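Local coordinates for protein integral membrane indolylacetylinositol arabinosyltransferase EmbB (Mycolicibacterium smegmatis MC2 155, PDB 7BVC) that probably transfers arabinose units during polymerization of the arabinan of cell-wall arabinogalactan, as a membrane-embedded glycosyltransferase of the emb family that binds ethambutol, at residues G96-T101 against M114-T119; E120-V125 against V132-R137; L64-A69 against V192-T197. All blocks are in the same frame, centred on the assembly; numbering follows the deposited sequence.

Contact 1: residues G96-T101 against M114-T119; sequences GLVFGT and MLVNVT
G96 opens the pairing of residues 96-101 with the antiparallel strand 114-118: its carbonyl O accepts the backbone N of V118 at 3.1 Å, the donor lying in the carbonyl plane. L97 follows opposite N117 in a non-hydrogen-bonded pair, with CD2 of L97 3.8 Å from ND2 of N117 and the two side chains running alongside each other. The same methyl meets CD2 of L115 at 3.9 Å, the two leucine side chains crossing obliquely. At V98 the chain turns a corner, yet its N still reaches O of V116, 3.1 Å away and nearly along the C=O axis (172°). CG2 of V98, anti to its own carbonyl carbon, meets CG2 of V118. This pair belongs to the antiparallel sheet of the concanavalin-like domain, in which strand 122-127 lines the other side of 114-118. Beyond the corner, F99 has CG in the crowded position between backbone N and carbonyl carbon (chi1 79°), which lays the ring obliquely across its neighbours: CE1 of F99 is 3.6 Å from CG2 of V116. M114, its chain bent at chi3, adds a Met-aromatic contact, with SD 5.1 Å from the centroid of the F99 ring. A81 and V83 of strand 80-84 also pack on this ring. G100 pairs with L115, its CA lying against O of M114. T101 closes the ladder with weak bonds to M114, while its OG1 also hydrogen-bonds with A188 O.

Contact 2: residues E120-V125 against V132-R137; sequences ETRVDV and VASVNR
D124 and S134 carry the polar link between strand 122-125 and the weakly bonded strand 134-136. S134 holds OG anti to its backbone N (chi1 178°), which brings the hydroxyl to OD1 of D124 at 2.7 Å, on the syn lone pair of the carboxylate. The other oxygen, OD2 of D124, forms a salt bridge with NH1 of R122 at 3.0 Å, the arginine chain, bent at chi3, reaching along its own strand to the residue two places on. Two partners on its two oxygens limit the rotation of the D124 carboxylate, and the nearby guanidinium would be expected to favour its charged form. Strand 134-136 pairs antiparallel with strand 122-125 in the concanavalin-like domain, continuing past a corner at A133 the hairpin formed with 131-132. V123 and V135 are a hydrogen-bonded pair: N of V123 to O of V135 is 2.8 Å and nearly straight (168°). Both valines hold CG1 anti to the backbone N and lie on the same face of the sheet. Before the corner, V132 N donates to V125 O at 2.9 Å. At the other end R137, bent at chi2 (82°), runs alongside residues 120-122; its CB packs 3.7 Å from N of R122, and its NH1 lies against CA of E120, near the guanidinium plane, and makes a weak hydrogen bond to P93 O.

Contact 3: residues L64-A69 against V192-T197; sequences LDNVTA and VFTDLT
The side chains of N66 and F193 cross at about a right angle, with the amide and ring planes 58° apart. N66 keeps CG anti to its carbonyl carbon (chi1 -61°), so that CB comes within 3.9 Å of CD1 of F193 while OD1 is turned away from the ring, toward the backbone N of T194. There OD1 of N66 accepts the backbone N of T194 at 3.1 Å, the donor standing above the amide carbonyl plane. The F193 ring in turn spreads over the neighbouring backbone: O of V67 sits over one face, offset toward the rim, with CZ of F193 3.7 Å away. That same oxygen accepts N of V192 at 2.9 Å, and the reverse bond from V67 N to V192 O has equal length, making V67 and V192 a hydrogen-bonded antiparallel pair. L1027 of helix 1024-1027 also packs on F193. At the far end L64 and L196 cross obliquely, CD1 of L64 meeting CB of L196 at 3.7 Å. Between these two groups T194 turns its CG2 toward O of L64. Its OG1 accepts N of L196 in an ST turn (3.3 Å) and also hydrogen-bonds with V98 O. The N66 amide thus extends the pairing by one bond beyond V67 and V192, a side chain standing in for a backbone carbonyl where residues 193-197 form no regular strand.

Contacts 1 and 2 are neighbouring strand pairings of one antiparallel sheet: strands 114-118 and 122-127 are neighbours in it, the contact centres lie 10 Å apart, and N117 N probably hydrogen-bonds to D124 O at 2.9 Å. Contact 3 closes a long loop in which both others are nested. It meets contact 1 directly, centre to centre 11 Å, where F193 N lies 3.0 Å from G100 O and T194 OG1 2.5 Å from V98 O, both probable hydrogen bonds. Contact 2 stays clear of contact 3, its nearest atoms about 10 Å away. None of the residues lining the ethambutol pocket or the calcium site belongs to any of the six segments.

Contact 1: residues G96-T101 against M114-T119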
# COMPACT_ATOMS: atom_id res chain seq x y z
N GLY B 96 20.41 45.09 -11.86
CA GLY B 96 20.54 43.65 -11.79
C GLY B 96 20.72 43.15 -10.37
O GLY B 96 20.01 43.57 -9.46
N LEU B 97 21.68 42.25 -10.17
CA LEU B 97 21.95 41.66 -8.86
C LEU B 97 23.14 42.37 -8.23
O LEU B 97 24.27 42.26 -8.72
CB LEU B 97 22.24 40.16 -8.99
CG LEU B 97 21.13 39.16 -8.65
CD1 LEU B 97 21.70 37.76 -8.69
CD2 LEU B 97 20.54 39.46 -7.29
N VAL B 98 22.89 43.10 -7.15
CA VAL B 98 23.99 43.64 -6.36
C VAL B 98 24.81 42.49 -5.77
O VAL B 98 26.04 42.46 -5.89
CB VAL B 98 23.47 44.58 -5.27
CG1 VAL B 98 24.63 45.13 -4.46
CG2 VAL B 98 22.67 45.71 -5.88
N PHE B 99 24.13 41.55 -5.13
CA PHE B 99 24.73 40.28 -4.75
C PHE B 99 23.61 39.28 -4.51
O PHE B 99 22.43 39.65 -4.48
CB PHE B 99 25.63 40.42 -3.51
CG PHE B 99 24.89 40.48 -2.21
CD1 PHE B 99 24.50 41.69 -1.67
CD2 PHE B 99 24.62 39.32 -1.49
CE1 PHE B 99 23.82 41.75 -0.47
CE2 PHE B 99 23.95 39.37 -0.29
CZ PHE B 99 23.55 40.58 0.22
N GLY B 100 23.98 38.02 -4.37
CA GLY B 100 23.01 36.98 -4.10
C GLY B 100 23.72 35.72 -3.65
O GLY B 100 24.95 35.62 -3.72
N THR B 101 22.92 34.77 -3.19
CA THR B 101 23.44 33.47 -2.75
C THR B 101 22.99 32.35 -3.68
O THR B 101 22.93 31.19 -3.28
CB THR B 101 23.02 33.19 -1.31
OG1 THR B 101 21.66 32.74 -1.29
CG2 THR B 101 23.14 34.44 -0.47
N MET B 114 18.53 34.31 -1.21
CA MET B 114 18.32 35.72 -0.93
C MET B 114 18.88 36.55 -2.08
O MET B 114 20.04 36.37 -2.47
CB MET B 114 18.99 36.14 0.38
CG MET B 114 19.23 37.63 0.51
SD MET B 114 20.59 38.04 1.61
CE MET B 114 19.78 37.93 3.20
N LEU B 115 18.07 37.45 -2.62
CA LEU B 115 18.44 38.30 -3.74
C LEU B 115 18.28 39.76 -3.36
O LEU B 115 17.34 40.13 -2.64
CB LEU B 115 17.61 37.98 -4.98
CG LEU B 115 17.60 36.52 -5.43
CD1 LEU B 115 16.44 36.27 -6.38
CD2 LEU B 115 18.92 36.16 -6.09
N VAL B 116 19.20 40.60 -3.83
CA VAL B 116 19.14 42.04 -3.64
C VAL B 116 19.10 42.66 -5.03
O VAL B 116 20.14 42.91 -5.65
CB VAL B 116 20.32 42.57 -2.81
CG1 VAL B 116 20.16 44.06 -2.56
CG2 VAL B 116 20.41 41.82 -1.50
N ASN B 117 17.90 42.93 -5.52
CA ASN B 117 17.71 43.38 -6.89
C ASN B 117 17.57 44.89 -6.97
O ASN B 117 17.12 45.56 -6.04
CB ASN B 117 16.47 42.72 -7.50
CG ASN B 117 16.59 41.21 -7.55
OD1 ASN B 117 16.11 40.51 -6.66
ND2 ASN B 117 17.21 40.70 -8.60
N VAL B 118 17.95 45.43 -8.13
CA VAL B 118 17.84 46.85 -8.43
C VAL B 118 17.23 46.97 -9.82
O VAL B 118 17.91 46.72 -10.83
CB VAL B 118 19.20 47.57 -8.37
CG1 VAL B 118 19.08 48.97 -8.94
CG2 VAL B 118 19.70 47.62 -6.94
N THR B 119 15.95 47.33 -9.89
CA THR B 119 15.26 47.52 -11.15
C THR B 119 15.37 48.99 -11.56
O THR B 119 16.20 49.73 -11.02
CB THR B 119 13.81 47.05 -11.02
OG1 THR B 119 13.78 45.88 -10.19
CG2 THR B 119 13.22 46.68 -12.38

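Contact 2: residues E120-V125 against V132-R137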
# COMPACT_ATOMS: atom_id res chain seq x y z
N GLU B 120 14.56 49.44 -12.52
CA GLU B 120 14.51 50.86 -12.85
C GLU B 120 13.69 51.67 -11.86
O GLU B 120 13.75 52.90 -11.88
CB GLU B 120 13.92 51.08 -14.25
CG GLU B 120 14.69 50.48 -15.41
CD GLU B 120 14.24 49.07 -15.71
OE1 GLU B 120 13.34 48.57 -15.02
OE2 GLU B 120 14.79 48.45 -16.64
N THR B 121 12.92 51.00 -11.00
CA THR B 121 12.02 51.69 -10.08
C THR B 121 12.13 51.24 -8.64
O THR B 121 11.47 51.83 -7.77
CB THR B 121 10.56 51.51 -10.53
OG1 THR B 121 10.24 50.11 -10.55
CG2 THR B 121 10.33 52.10 -11.92
N ARG B 122 12.96 50.24 -8.33
CA ARG B 122 12.94 49.67 -6.99
C ARG B 122 14.31 49.12 -6.62
O ARG B 122 15.10 48.69 -7.47
CB ARG B 122 11.90 48.56 -6.88
CG ARG B 122 10.51 49.03 -6.48
CD ARG B 122 9.50 47.90 -6.57
NE ARG B 122 9.21 47.56 -7.96
CZ ARG B 122 9.08 46.32 -8.41
NH1 ARG B 122 9.22 45.29 -7.59
NH2 ARG B 122 8.81 46.10 -9.69
N VAL B 123 14.58 49.16 -5.32
CA VAL B 123 15.62 48.38 -4.67
C VAL B 123 14.91 47.40 -3.75
O VAL B 123 14.21 47.81 -2.82
CB VAL B 123 16.60 49.27 -3.88
CG1 VAL B 123 17.60 48.41 -3.12
CG2 VAL B 123 17.31 50.23 -4.80
N ASP B 124 15.06 46.11 -4.04
CA ASP B 124 14.29 45.07 -3.37
C ASP B 124 15.23 44.06 -2.73
O ASP B 124 16.31 43.77 -3.25
CB ASP B 124 13.37 44.34 -4.36
CG ASP B 124 12.27 45.23 -4.88
OD1 ASP B 124 11.86 46.16 -4.16
OD2 ASP B 124 11.81 45.00 -6.02
N VAL B 125 14.79 43.51 -1.60
CA VAL B 125 15.51 42.46 -0.88
C VAL B 125 14.53 41.31 -0.70
O VAL B 125 13.67 41.35 0.18
CB VAL B 125 16.05 42.94 0.47
CG1 VAL B 125 16.77 41.80 1.17
CG2 VAL B 125 16.98 44.13 0.28
N VAL B 132 11.13 41.90 1.42
CA VAL B 132 11.59 42.57 2.63
C VAL B 132 12.22 43.89 2.24
O VAL B 132 13.15 43.93 1.43
CB VAL B 132 12.59 41.69 3.41
CG1 VAL B 132 13.10 42.44 4.63
CG2 VAL B 132 11.95 40.38 3.81
N ALA B 133 11.71 44.98 2.81
CA ALA B 133 12.30 46.31 2.69
C ALA B 133 12.47 46.72 1.22
O ALA B 133 13.57 46.94 0.73
CB ALA B 133 13.63 46.37 3.43
N SER B 134 11.34 46.82 0.54
CA SER B 134 11.31 47.39 -0.80
C SER B 134 11.36 48.91 -0.71
O SER B 134 10.71 49.51 0.15
CB SER B 134 10.06 46.95 -1.55
OG SER B 134 10.00 47.53 -2.84
N VAL B 135 12.14 49.54 -1.59
CA VAL B 135 12.32 50.98 -1.56
C VAL B 135 12.35 51.50 -2.99
O VAL B 135 12.72 50.78 -3.92
CB VAL B 135 13.61 51.36 -0.78
CG1 VAL B 135 14.07 52.77 -1.08
CG2 VAL B 135 13.39 51.20 0.72
N ASN B 136 11.92 52.75 -3.18
CA ASN B 136 12.01 53.36 -4.50
C ASN B 136 13.46 53.68 -4.85
O ASN B 136 14.28 54.01 -3.99
CB ASN B 136 11.16 54.63 -4.57
CG ASN B 136 9.67 54.32 -4.63
OD1 ASN B 136 9.25 53.41 -5.33
ND2 ASN B 136 8.88 55.10 -3.90
N ARG B 137 13.77 53.58 -6.15
CA ARG B 137 15.16 53.58 -6.60
C ARG B 137 15.83 54.93 -6.37
O ARG B 137 16.87 55.01 -5.70
CB ARG B 137 15.21 53.20 -8.08
CG ARG B 137 16.49 53.59 -8.79
CD ARG B 137 17.58 52.56 -8.53
NE ARG B 137 18.71 52.72 -9.44
CZ ARG B 137 18.74 52.23 -10.68
NH1 ARG B 137 17.71 51.54 -11.15
NH2 ARG B 137 19.81 52.42 -11.44

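Contact 3: residues L64-A69 against V192-T197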
# COMPACT_ATOMS: atom_id res chain seq x y z
N LEU B 64 35.49 41.59 -7.68
CA LEU B 64 34.07 41.25 -7.60
C LEU B 64 33.72 40.09 -8.52
O LEU B 64 32.81 40.17 -9.35
CB LEU B 64 33.23 42.48 -7.93
CG LEU B 64 33.28 43.61 -6.90
CD1 LEU B 64 32.48 44.81 -7.38
CD2 LEU B 64 32.76 43.12 -5.56
N ASP B 65 34.44 38.98 -8.37
CA ASP B 65 34.16 37.77 -9.13
C ASP B 65 33.21 36.87 -8.34
O ASP B 65 33.21 36.87 -7.11
CB ASP B 65 35.45 37.02 -9.45
CG ASP B 65 36.39 37.83 -10.32
OD1 ASP B 65 35.91 38.70 -11.07
OD2 ASP B 65 37.62 37.58 -10.25
N ASN B 66 32.41 36.11 -9.07
CA ASN B 66 31.49 35.18 -8.44
C ASN B 66 32.25 34.13 -7.64
O ASN B 66 33.44 33.89 -7.86
CB ASN B 66 30.60 34.50 -9.49
CG ASN B 66 29.75 35.49 -10.26
OD1 ASN B 66 29.34 36.52 -9.72
ND2 ASN B 66 29.48 35.18 -11.51
N VAL B 67 31.55 33.50 -6.70
CA VAL B 67 32.15 32.53 -5.80
C VAL B 67 31.16 31.40 -5.58
O VAL B 67 29.95 31.64 -5.45
CB VAL B 67 32.57 33.18 -4.46
CG1 VAL B 67 32.73 32.14 -3.37
CG2 VAL B 67 33.87 33.95 -4.63
N THR B 68 31.65 30.16 -5.54
CA THR B 68 30.83 29.00 -5.27
C THR B 68 31.29 28.34 -3.97
O THR B 68 32.50 28.21 -3.73
CB THR B 68 30.86 28.00 -6.44
OG1 THR B 68 29.87 26.99 -6.24
CG2 THR B 68 32.23 27.37 -6.60
N ALA B 69 30.33 27.96 -3.13
CA ALA B 69 30.61 27.30 -1.86
C ALA B 69 29.34 26.61 -1.36
O ALA B 69 28.72 27.08 -0.40
CB ALA B 69 31.12 28.29 -0.82
N VAL B 192 28.26 33.27 -3.78
CA VAL B 192 27.96 34.69 -3.86
C VAL B 192 28.08 35.08 -5.33
O VAL B 192 29.16 35.00 -5.91
CB VAL B 192 28.89 35.56 -3.00
CG1 VAL B 192 28.38 36.98 -2.98
CG2 VAL B 192 28.99 35.01 -1.59
N PHE B 193 26.96 35.50 -5.92
CA PHE B 193 26.88 35.80 -7.35
C PHE B 193 26.36 37.21 -7.53
O PHE B 193 25.21 37.50 -7.20
CB PHE B 193 25.97 34.80 -8.07
CG PHE B 193 26.32 33.36 -7.80
CD1 PHE B 193 27.28 32.72 -8.56
CD2 PHE B 193 25.67 32.66 -6.81
CE1 PHE B 193 27.60 31.40 -8.31
CE2 PHE B 193 25.99 31.34 -6.56
CZ PHE B 193 26.95 30.71 -7.32
N THR B 194 27.20 38.09 -8.06
CA THR B 194 26.86 39.49 -8.28
C THR B 194 26.76 39.77 -9.78
O THR B 194 26.91 38.88 -10.62
CB THR B 194 27.90 40.40 -7.63
OG1 THR B 194 27.49 41.76 -7.76
CG2 THR B 194 29.25 40.23 -8.32
N ASP B 195 26.50 41.03 -10.11
CA ASP B 195 26.53 41.49 -11.49
C ASP B 195 27.51 42.64 -11.70
O ASP B 195 27.63 43.12 -12.83
CB ASP B 195 25.13 41.92 -11.95
CG ASP B 195 24.34 40.78 -12.54
OD1 ASP B 195 24.69 39.61 -12.27
OD2 ASP B 195 23.37 41.04 -13.28
N LEU B 196 28.20 43.09 -10.66
CA LEU B 196 29.19 44.14 -10.80
C LEU B 196 30.49 43.56 -11.35
O LEU B 196 30.61 42.36 -11.61
CB LEU B 196 29.43 44.83 -9.45
CG LEU B 196 28.21 45.03 -8.56
CD1 LEU B 196 28.63 45.51 -7.18
CD2 LEU B 196 27.24 46.02 -9.19
N THR B 197 31.49 44.42 -11.53
CA THR B 197 32.78 44.00 -12.04
C THR B 197 33.81 45.08 -11.75
O THR B 197 33.46 46.23 -11.46
CB THR B 197 32.73 43.71 -13.55
OG1 THR B 197 33.97 43.12 -13.97
CG2 THR B 197 32.48 44.99 -14.33